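Local coordinates for protein glutamine synthetase (Helicobacter pylori, PDB 5ZLI) that is a glutamine synthetase of the I-beta type, a twelve-subunit enzyme whose chains each combine a beta-grasp domain with a catalytic domain, at residues S340-A351 with P398-F407; N7-F16 with F45-K54. All blocks are in the same frame, centred on the assembly; numbering follows the deposited sequence.

Interaction 1: residues S340-A351 with P398-F407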
loop_
_atom_site.group_PDB
_atom_site.type_symbol
_atom_site.label_atom_id
_atom_site.label_comp_id
_atom_site.label_asym_id
_atom_site.label_seq_id
_atom_site.Cartn_x
_atom_site.Cartn_y
_atom_site.Cartn_z
ATOM N N SER B 340 -49.141 -2.519 -19.414
ATOM C CA SER B 340 -49.448 -3.938 -19.299
ATOM C C SER B 340 -50.864 -4.271 -19.773
ATOM O O SER B 340 -51.172 -5.459 -19.960
ATOM C CB SER B 340 -49.262 -4.416 -17.842
ATOM O OG SER B 340 -49.296 -5.839 -17.731
ATOM N N ILE B 341 -51.708 -3.262 -20.023
ATOM C CA ILE B 341 -53.115 -3.444 -20.376
ATOM C C ILE B 341 -53.336 -2.867 -21.775
ATOM O O ILE B 341 -52.966 -1.719 -22.042
ATOM C CB ILE B 341 -54.053 -2.745 -19.370
ATOM C CG1 ILE B 341 -53.742 -3.139 -17.922
ATOM C CG2 ILE B 341 -55.510 -3.081 -19.676
ATOM C CD1 ILE B 341 -54.070 -4.553 -17.575
ATOM N N LEU B 342 -53.986 -3.647 -22.644
ATOM C CA LEU B 342 -54.126 -3.312 -24.065
ATOM C C LEU B 342 -55.443 -2.580 -24.337
ATOM O O LEU B 342 -56.381 -3.112 -24.933
ATOM C CB LEU B 342 -54.028 -4.580 -24.905
ATOM C CG LEU B 342 -52.680 -5.260 -25.050
ATOM C CD1 LEU B 342 -52.884 -6.635 -25.665
ATOM C CD2 LEU B 342 -51.800 -4.381 -25.926
ATOM N N THR B 343 -55.477 -1.302 -23.979
ATOM C CA THR B 343 -56.626 -0.465 -24.291
ATOM C C THR B 343 -56.124 0.907 -24.723
ATOM O O THR B 343 -54.930 1.202 -24.669
ATOM C CB THR B 343 -57.598 -0.363 -23.105
ATOM O OG1 THR B 343 -57.583 -1.590 -22.363
ATOM C CG2 THR B 343 -59.014 -0.137 -23.613
ATOM N N TYR B 344 -57.042 1.746 -25.168
ATOM C CA TYR B 344 -56.730 3.103 -25.591
ATOM C C TYR B 344 -57.418 4.102 -24.665
ATOM O O TYR B 344 -58.433 3.790 -24.034
ATOM C CB TYR B 344 -57.159 3.314 -27.073
ATOM C CG TYR B 344 -58.649 2.998 -27.348
ATOM C CD1 TYR B 344 -59.105 1.672 -27.415
ATOM C CD2 TYR B 344 -59.598 4.014 -27.514
ATOM C CE1 TYR B 344 -60.447 1.377 -27.642
ATOM C CE2 TYR B 344 -60.942 3.720 -27.738
ATOM C CZ TYR B 344 -61.355 2.403 -27.805
ATOM O OH TYR B 344 -62.681 2.104 -28.029
ATOM N N SER B 345 -56.844 5.300 -24.570
ATOM C CA SER B 345 -57.459 6.387 -23.813
ATOM C C SER B 345 -56.730 7.680 -24.134
ATOM O O SER B 345 -55.518 7.680 -24.343
ATOM C CB SER B 345 -57.439 6.128 -22.302
ATOM O OG SER B 345 -58.313 5.065 -21.987
ATOM N N ALA B 346 -57.477 8.772 -24.177
ATOM C CA ALA B 346 -56.852 10.067 -24.354
ATOM C C ALA B 346 -56.194 10.485 -23.049
ATOM O O ALA B 346 -56.745 10.278 -21.961
ATOM C CB ALA B 346 -57.867 11.109 -24.810
ATOM N N ASN B 347 -54.992 11.056 -23.170
ATOM C CA ASN B 347 -54.269 11.591 -22.026
ATOM C C ASN B 347 -53.930 10.515 -20.986
ATOM O O ASN B 347 -53.823 10.808 -19.792
ATOM C CB ASN B 347 -55.089 12.704 -21.377
ATOM C CG ASN B 347 -55.786 13.554 -22.392
ATOM O OD1 ASN B 347 -55.166 14.046 -23.337
ATOM N ND2 ASN B 347 -57.112 13.634 -22.280
ATOM N N ASN B 348 -53.788 9.256 -21.392
ATOM C CA ASN B 348 -53.597 8.171 -20.443
ATOM C C ASN B 348 -52.281 7.452 -20.714
ATOM O O ASN B 348 -52.110 6.833 -21.767
ATOM C CB ASN B 348 -54.776 7.211 -20.523
ATOM C CG ASN B 348 -54.906 6.324 -19.309
ATOM O OD1 ASN B 348 -53.919 5.882 -18.728
ATOM N ND2 ASN B 348 -56.149 6.051 -18.920
ATOM N N ARG B 349 -51.368 7.491 -19.746
ATOM C CA ARG B 349 -50.074 6.828 -19.878
ATOM C C ARG B 349 -50.029 5.471 -19.206
ATOM O O ARG B 349 -48.965 4.842 -19.194
ATOM C CB ARG B 349 -48.940 7.713 -19.339
ATOM C CG ARG B 349 -48.846 8.994 -20.078
ATOM C CD ARG B 349 -47.484 9.564 -19.938
ATOM N NE ARG B 349 -47.138 10.428 -21.063
ATOM C CZ ARG B 349 -47.727 11.573 -21.386
ATOM N NH1 ARG B 349 -48.741 12.029 -20.676
ATOM N NH2 ARG B 349 -47.293 12.263 -22.443
ATOM N N SER B 350 -51.151 5.008 -18.656
ATOM C CA SER B 350 -51.293 3.620 -18.261
ATOM C C SER B 350 -51.768 2.725 -19.407
ATOM O O SER B 350 -51.640 1.493 -19.312
ATOM C CB SER B 350 -52.257 3.530 -17.080
ATOM O OG SER B 350 -53.489 4.141 -17.403
ATOM N N ALA B 351 -52.271 3.302 -20.494
ATOM C CA ALA B 351 -52.822 2.522 -21.591
ATOM C C ALA B 351 -51.755 2.116 -22.608
ATOM O O ALA B 351 -50.692 2.739 -22.709
ATOM C CB ALA B 351 -53.937 3.307 -22.280
ATOM N N PRO B 398 -62.024 -1.806 -31.960
ATOM C CA PRO B 398 -60.991 -1.866 -30.927
ATOM C C PRO B 398 -61.546 -2.005 -29.525
ATOM O O PRO B 398 -60.761 -2.041 -28.572
ATOM C CB PRO B 398 -60.286 -0.512 -31.086
ATOM C CG PRO B 398 -61.369 0.393 -31.506
ATOM C CD PRO B 398 -62.303 -0.421 -32.372
ATOM N N GLY B 399 -62.862 -2.181 -29.425
ATOM C CA GLY B 399 -63.533 -2.268 -28.146
ATOM C C GLY B 399 -63.786 -0.903 -27.532
ATOM O O GLY B 399 -64.023 0.098 -28.227
ATOM N N GLU B 400 -63.743 -0.872 -26.198
ATOM C CA GLU B 400 -64.126 0.299 -25.418
ATOM C C GLU B 400 -62.904 0.883 -24.727
ATOM O O GLU B 400 -62.060 0.140 -24.221
ATOM C CB GLU B 400 -65.193 -0.045 -24.369
ATOM C CG GLU B 400 -66.017 1.146 -23.868
ATOM C CD GLU B 400 -67.288 1.387 -24.683
ATOM O OE1 GLU B 400 -67.526 0.629 -25.652
ATOM O OE2 GLU B 400 -68.050 2.332 -24.353
ATOM N N ALA B 401 -62.813 2.213 -24.727
ATOM C CA ALA B 401 -61.718 2.889 -24.052
ATOM C C ALA B 401 -61.874 2.749 -22.544
ATOM O O ALA B 401 -62.990 2.671 -22.018
ATOM C CB ALA B 401 -61.685 4.363 -24.452
ATOM N N MET B 402 -60.743 2.735 -21.843
ATOM C CA MET B 402 -60.717 2.635 -20.382
ATOM C C MET B 402 -60.055 3.868 -19.804
ATOM O O MET B 402 -58.830 3.985 -19.830
ATOM C CB MET B 402 -60.014 1.381 -19.889
ATOM C CG MET B 402 -60.796 0.129 -20.095
ATOM S SD MET B 402 -59.860 -1.310 -19.585
ATOM C CE MET B 402 -61.132 -2.556 -19.761
ATOM N N ASP B 403 -60.866 4.781 -19.292
ATOM C CA ASP B 403 -60.370 6.021 -18.705
ATOM C C ASP B 403 -60.278 5.885 -17.187
ATOM O O ASP B 403 -60.959 6.556 -16.416
ATOM C CB ASP B 403 -61.252 7.181 -19.145
ATOM C CG ASP B 403 -61.386 7.237 -20.655
ATOM O OD1 ASP B 403 -60.662 6.445 -21.299
ATOM O OD2 ASP B 403 -62.184 8.048 -21.202
ATOM N N ILE B 404 -59.492 4.886 -16.794
ATOM C CA ILE B 404 -59.104 4.651 -15.409
ATOM C C ILE B 404 -57.572 4.666 -15.297
ATOM O O ILE B 404 -56.840 4.815 -16.280
ATOM C CB ILE B 404 -59.693 3.340 -14.829
ATOM C CG1 ILE B 404 -59.404 2.132 -15.737
ATOM C CG2 ILE B 404 -61.187 3.503 -14.532
ATOM C CD1 ILE B 404 -58.329 1.205 -15.182
ATOM N N ASN B 405 -57.101 4.601 -14.054
ATOM C CA ASN B 405 -55.700 4.302 -13.762
ATOM C C ASN B 405 -55.496 2.804 -13.958
ATOM O O ASN B 405 -55.850 1.993 -13.093
ATOM C CB ASN B 405 -55.358 4.750 -12.344
ATOM C CG ASN B 405 -53.914 4.520 -11.983
ATOM O OD1 ASN B 405 -53.207 3.760 -12.636
ATOM N ND2 ASN B 405 -53.460 5.198 -10.933
ATOM N N LEU B 406 -54.906 2.425 -15.091
ATOM C CA LEU B 406 -54.879 1.009 -15.429
ATOM C C LEU B 406 -54.016 0.206 -14.458
ATOM O O LEU B 406 -54.340 -0.951 -14.165
ATOM C CB LEU B 406 -54.414 0.836 -16.875
ATOM C CG LEU B 406 -55.482 1.117 -17.948
ATOM C CD1 LEU B 406 -55.958 2.541 -18.012
ATOM C CD2 LEU B 406 -55.001 0.680 -19.301
ATOM N N PHE B 407 -52.961 0.809 -13.899
ATOM C CA PHE B 407 -52.128 0.128 -12.908
ATOM C C PHE B 407 -52.811 -0.093 -11.557
ATOM O O PHE B 407 -52.227 -0.771 -10.701
ATOM C CB PHE B 407 -50.824 0.898 -12.694
ATOM C CG PHE B 407 -50.092 1.217 -13.969
ATOM C CD1 PHE B 407 -49.909 0.245 -14.949
ATOM C CD2 PHE B 407 -49.602 2.496 -14.204
ATOM C CE1 PHE B 407 -49.225 0.545 -16.140
ATOM C CE2 PHE B 407 -48.932 2.804 -15.400
ATOM C CZ PHE B 407 -48.744 1.824 -16.363
#
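Asn348 and Ile404 share a well-aligned hydrogen bond between the segments: ND2 of Asn348 donates to O of Ile404 at 3.0 Å with an N-H...O angle of 162°. The carbonyl oxygen lies close to the plane of the amide, which probably helps to fix the rotation of that group. Further along, Tyr344 OH sits against Gly399 O, at the edge of the ring and in its plane; the modelled separation is too short to be relied on. CG of Tyr344 lies between its backbone N and carbonyl carbon (chi1 56°), which sends the ring out along 398-401. Ser345 OG lies near Met402 O, Asp403 OD1 and its neighbour's carbonyl, Tyr344 O, and which of the three takes its proton is not settled. The backbone adds a weak bond from Met402 N to Tyr344 O at 3.4 Å.

Apolar contacts fill the spaces between these polar points. CB of Ala401 packs over one face of the Tyr344 ring, while Pro398 CB comes within 3.9 Å of Tyr344 CE1. At the other end Leu406 points into the opposing segment, and its CD2 reaches Ile341 CB at 3.6 Å and Ala351 CB at 4.1 Å. The Phe407 ring takes Ser350 CB over its face in a CH-pi contact, 4.0 Å from CB to the ring centroid.

The contact lays the loop between helices 377-393 and 411-415 along strand 341-346 and the type II turn Ser345-Asn348, within the catalytic domain. A second subunit closes in here: its Ile70 packs on Ser350 and Phe407, and its Asp74 forms a salt bridge with Arg349. With one weak backbone bond and no regular pairing, the loop appears to be held mainly by side chains, through the Asn348 amide, less certain polar contacts and apolar packing.

Interaction 2: residues N7-F16 with F45-K54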
loop_
_atom_site.group_PDB
_atom_site.type_symbol
_atom_site.label_atom_id
_atom_site.label_comp_id
_atom_site.label_asym_id
_atom_site.label_seq_id
_atom_site.Cartn_x
_atom_site.Cartn_y
_atom_site.Cartn_z
ATOM N N ASN B 7 -31.361 1.592 -58.506
ATOM C CA ASN B 7 -30.841 2.898 -58.128
ATOM C C ASN B 7 -30.519 3.775 -59.361
ATOM O O ASN B 7 -29.426 3.673 -59.925
ATOM C CB ASN B 7 -29.594 2.715 -57.258
ATOM C CG ASN B 7 -29.481 3.765 -56.161
ATOM O OD1 ASN B 7 -28.818 3.545 -55.147
ATOM N ND2 ASN B 7 -30.140 4.909 -56.354
ATOM N N SER B 8 -31.458 4.647 -59.754
ATOM C CA SER B 8 -31.373 5.328 -61.043
ATOM C C SER B 8 -30.111 6.180 -61.132
ATOM O O SER B 8 -29.734 6.882 -60.191
ATOM C CB SER B 8 -32.629 6.183 -61.296
ATOM O OG SER B 8 -32.528 7.522 -60.834
ATOM N N GLU B 9 -29.456 6.107 -62.280
ATOM C CA GLU B 9 -28.182 6.766 -62.485
ATOM C C GLU B 9 -28.304 8.271 -62.578
ATOM O O GLU B 9 -27.291 8.952 -62.767
ATOM C CB GLU B 9 -27.548 6.197 -63.743
ATOM C CG GLU B 9 -27.700 4.687 -63.827
ATOM C CD GLU B 9 -26.368 3.996 -64.035
ATOM O OE1 GLU B 9 -26.158 2.915 -63.454
ATOM O OE2 GLU B 9 -25.515 4.543 -64.770
ATOM N N SER B 10 -29.517 8.809 -62.504
ATOM C CA SER B 10 -29.660 10.223 -62.186
ATOM C C SER B 10 -29.153 10.476 -60.772
ATOM O O SER B 10 -28.486 11.482 -60.500
ATOM C CB SER B 10 -31.131 10.646 -62.332
ATOM O OG SER B 10 -31.737 10.142 -63.522
ATOM N N LYS B 11 -29.412 9.529 -59.876
ATOM C CA LYS B 11 -29.072 9.646 -58.467
ATOM C C LYS B 11 -27.668 9.146 -58.144
ATOM O O LYS B 11 -27.074 9.588 -57.160
ATOM C CB LYS B 11 -30.124 8.890 -57.638
ATOM C CG LYS B 11 -31.591 9.399 -57.835
ATOM C CD LYS B 11 -32.518 8.926 -56.708
ATOM C CE LYS B 11 -32.523 7.386 -56.601
ATOM N NZ LYS B 11 -32.813 6.785 -55.254
ATOM N N ILE B 12 -27.114 8.255 -58.961
ATOM C CA ILE B 12 -25.748 7.790 -58.754
ATOM C C ILE B 12 -24.761 8.878 -59.139
ATOM O O ILE B 12 -23.751 9.096 -58.455
ATOM C CB ILE B 12 -25.513 6.497 -59.559
ATOM C CG1 ILE B 12 -26.296 5.335 -58.925
ATOM C CG2 ILE B 12 -24.004 6.193 -59.682
ATOM C CD1 ILE B 12 -26.192 3.996 -59.666
ATOM N N LYS B 13 -25.033 9.578 -60.235
ATOM C CA LYS B 13 -24.164 10.674 -60.647
ATOM C C LYS B 13 -24.025 11.707 -59.536
ATOM O O LYS B 13 -22.918 11.986 -59.054
ATOM C CB LYS B 13 -24.701 11.324 -61.929
ATOM C CG LYS B 13 -23.882 12.523 -62.397
ATOM C CD LYS B 13 -23.879 12.684 -63.907
ATOM C CE LYS B 13 -22.857 13.740 -64.333
ATOM N NZ LYS B 13 -23.376 15.123 -64.176
ATOM N N GLU B 14 -25.150 12.279 -59.107
ATOM C CA GLU B 14 -25.089 13.390 -58.174
ATOM C C GLU B 14 -24.498 12.948 -56.859
ATOM O O GLU B 14 -23.899 13.754 -56.137
ATOM C CB GLU B 14 -26.476 13.965 -57.960
ATOM C CG GLU B 14 -27.464 12.975 -57.395
ATOM C CD GLU B 14 -28.772 13.645 -57.074
ATOM O OE1 GLU B 14 -29.046 13.835 -55.875
ATOM O OE2 GLU B 14 -29.506 14.022 -58.017
ATOM N N PHE B 15 -24.657 11.669 -56.541
ATOM C CA PHE B 15 -24.017 11.126 -55.357
ATOM C C PHE B 15 -22.504 11.189 -55.494
ATOM O O PHE B 15 -21.812 11.553 -54.544
ATOM C CB PHE B 15 -24.502 9.701 -55.131
ATOM C CG PHE B 15 -23.629 8.905 -54.235
ATOM C CD1 PHE B 15 -22.509 8.257 -54.725
ATOM C CD2 PHE B 15 -23.938 8.800 -52.892
ATOM C CE1 PHE B 15 -21.714 7.537 -53.898
ATOM C CE2 PHE B 15 -23.160 8.078 -52.053
ATOM C CZ PHE B 15 -22.043 7.438 -52.553
ATOM N N PHE B 16 -21.972 10.821 -56.667
ATOM C CA PHE B 16 -20.533 10.921 -56.911
ATOM C C PHE B 16 -20.017 12.342 -56.788
ATOM O O PHE B 16 -18.862 12.555 -56.391
ATOM C CB PHE B 16 -20.183 10.413 -58.296
ATOM C CG PHE B 16 -19.627 9.059 -58.303
ATOM C CD1 PHE B 16 -20.453 7.963 -58.213
ATOM C CD2 PHE B 16 -18.263 8.876 -58.361
ATOM C CE1 PHE B 16 -19.924 6.689 -58.213
ATOM C CE2 PHE B 16 -17.725 7.617 -58.358
ATOM C CZ PHE B 16 -18.556 6.516 -58.281
ATOM N N PHE B 45 -12.875 5.216 -51.322
ATOM C CA PHE B 45 -13.462 5.922 -52.455
ATOM C C PHE B 45 -12.426 5.924 -53.573
ATOM O O PHE B 45 -11.222 5.756 -53.341
ATOM C CB PHE B 45 -13.859 7.354 -52.080
ATOM C CG PHE B 45 -14.422 8.178 -53.229
ATOM C CD1 PHE B 45 -15.735 8.028 -53.638
ATOM C CD2 PHE B 45 -13.625 9.089 -53.910
ATOM C CE1 PHE B 45 -16.249 8.790 -54.685
ATOM C CE2 PHE B 45 -14.136 9.849 -54.964
ATOM C CZ PHE B 45 -15.441 9.700 -55.344
ATOM N N GLY B 46 -12.882 6.124 -54.796
ATOM C CA GLY B 46 -11.966 6.116 -55.902
ATOM C C GLY B 46 -11.791 4.722 -56.446
ATOM O O GLY B 46 -11.452 4.551 -57.615
ATOM N N ALA B 47 -11.996 3.727 -55.598
ATOM C CA ALA B 47 -12.091 2.346 -55.998
ATOM C C ALA B 47 -13.542 1.979 -56.204
ATOM O O ALA B 47 -13.867 0.805 -56.422
ATOM C CB ALA B 47 -11.455 1.446 -54.933
ATOM N N LEU B 48 -14.407 2.984 -56.212
ATOM C CA LEU B 48 -15.833 2.794 -56.395
ATOM C C LEU B 48 -16.187 2.932 -57.854
ATOM O O LEU B 48 -15.830 3.923 -58.497
ATOM C CB LEU B 48 -16.669 3.792 -55.605
ATOM C CG LEU B 48 -17.222 3.318 -54.277
ATOM C CD1 LEU B 48 -18.261 4.331 -53.840
ATOM C CD2 LEU B 48 -17.853 1.975 -54.497
ATOM N N THR B 49 -16.909 1.948 -58.354
ATOM C CA THR B 49 -17.415 1.980 -59.709
ATOM C C THR B 49 -18.813 2.543 -59.732
ATOM O O THR B 49 -19.532 2.527 -58.729
ATOM C CB THR B 49 -17.493 0.570 -60.279
ATOM O OG1 THR B 49 -18.769 0.021 -59.930
ATOM C CG2 THR B 49 -16.409 -0.309 -59.692
ATOM N N HIS B 50 -19.187 3.079 -60.891
ATOM C CA HIS B 50 -20.600 3.292 -61.157
ATOM C C HIS B 50 -21.340 1.956 -61.045
ATOM O O HIS B 50 -22.419 1.870 -60.444
ATOM C CB HIS B 50 -20.768 3.930 -62.545
ATOM C CG HIS B 50 -20.169 5.303 -62.657
ATOM N ND1 HIS B 50 -20.812 6.442 -62.212
ATOM C CD2 HIS B 50 -18.962 5.712 -63.119
ATOM C CE1 HIS B 50 -20.040 7.494 -62.417
ATOM N NE2 HIS B 50 -18.913 7.079 -62.968
ATOM N N GLY B 51 -20.720 0.886 -61.556
ATOM C CA GLY B 51 -21.345 -0.430 -61.579
ATOM C C GLY B 51 -21.553 -1.064 -60.216
ATOM O O GLY B 51 -22.459 -1.889 -60.044
ATOM N N MET B 52 -20.687 -0.747 -59.247
ATOM C CA MET B 52 -20.819 -1.303 -57.905
ATOM C C MET B 52 -22.022 -0.735 -57.166
ATOM O O MET B 52 -22.491 -1.352 -56.206
ATOM C CB MET B 52 -19.546 -1.028 -57.110
ATOM C CG MET B 52 -18.894 -2.236 -56.505
ATOM S SD MET B 52 -17.186 -2.232 -57.030
ATOM C CE MET B 52 -16.635 -0.731 -56.256
ATOM N N LEU B 53 -22.577 0.392 -57.630
ATOM C CA LEU B 53 -23.779 0.956 -57.031
ATOM C C LEU B 53 -25.031 0.407 -57.666
ATOM O O LEU B 53 -26.130 0.611 -57.129
ATOM C CB LEU B 53 -23.778 2.486 -57.155
ATOM C CG LEU B 53 -22.724 3.272 -56.372
ATOM C CD1 LEU B 53 -22.928 4.788 -56.470
ATOM C CD2 LEU B 53 -22.812 2.831 -54.905
ATOM N N LYS B 54 -24.871 -0.303 -58.775
ATOM C CA LYS B 54 -25.968 -0.972 -59.438
ATOM C C LYS B 54 -25.923 -2.436 -59.054
ATOM O O LYS B 54 -26.758 -2.898 -58.267
ATOM C CB LYS B 54 -25.870 -0.783 -60.950
ATOM C CG LYS B 54 -26.391 0.568 -61.467
ATOM C CD LYS B 54 -27.613 0.413 -62.403
ATOM C CE LYS B 54 -28.943 0.344 -61.627
ATOM N NZ LYS B 54 -30.142 0.029 -62.484
#
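Phe16 and His50 form a face-to-face stack, centroids 4.7 Å apart and planes at 22°, within an aromatic cluster completed by Phe45. The cluster joins the N-terminal helix 9-20 to the loop between strands 38-44 and 57-60 of the beta-grasp domain. Phe16 buries the most surface. His50 covers one face of its ring, with CE1 over the centre, and the backbone oxygens of Leu48 and Thr49 approach the ring edge near CZ. Phe45 meets it obliquely, CE1 to Phe16 CE2 at 4.1 Å, with the two planes at 49°.

Leu53 is next in buried area and is directed toward the helix. Its CG is anti to the carbonyl carbon (chi1 -67°), and CD1 enters among three side chains from about one turn of the helix: CG2 of Ile12 at 3.7 Å, CD1 of Phe15 at 3.9 Å and CE1 of Phe16 at 4.0 Å. Ile12 and Leu53 lie alongside each other, running antiparallel, while CG2 of Ile12 also touches the edge of the His50 ring. Leu81 of strand 74-81 packs against Ile12, Phe15 and Leu53, which ties this apolar layer to the domain's sheet, and Tyr84 meets Phe15 edge-to-face.

Toward the start of the helix the contact becomes more exposed. Lys54 lays its aliphatic chain across Glu9 and Ile12 at about a right angle to each. No hydrogen bond crosses between the segments; the opposite charges of Glu9 and Lys54 probably attract each other only loosely, since Glu9 OE1 and Lys54 NZ are 5.0 Å apart. Methylene carbon Lys54 CG lies 3.9 Å from Ile12 CD1, at the outer margin of the apolar layer.

The two contacts lie on opposite sides of the chain's centre, about 50 Å apart between their own centres, and share no element. Interaction 1 belongs to the catalytic domain, where a loop runs beside a strand; interaction 2 sets the N-terminal helix against a loop of the beta-grasp domain. Both are partly buried, with exposed residues at their margins. Their chemistry differs: 340-351 and 398-407 are joined by polar side-chain contacts to backbone carbonyls, the Asn348 bond the clearest, as well as by packing, whereas 7-16 and 45-54 rely on aromatic and aliphatic surfaces. Interaction 1 also has eight residues within reach of a second subunit, while interaction 2 has just one within reach of a third.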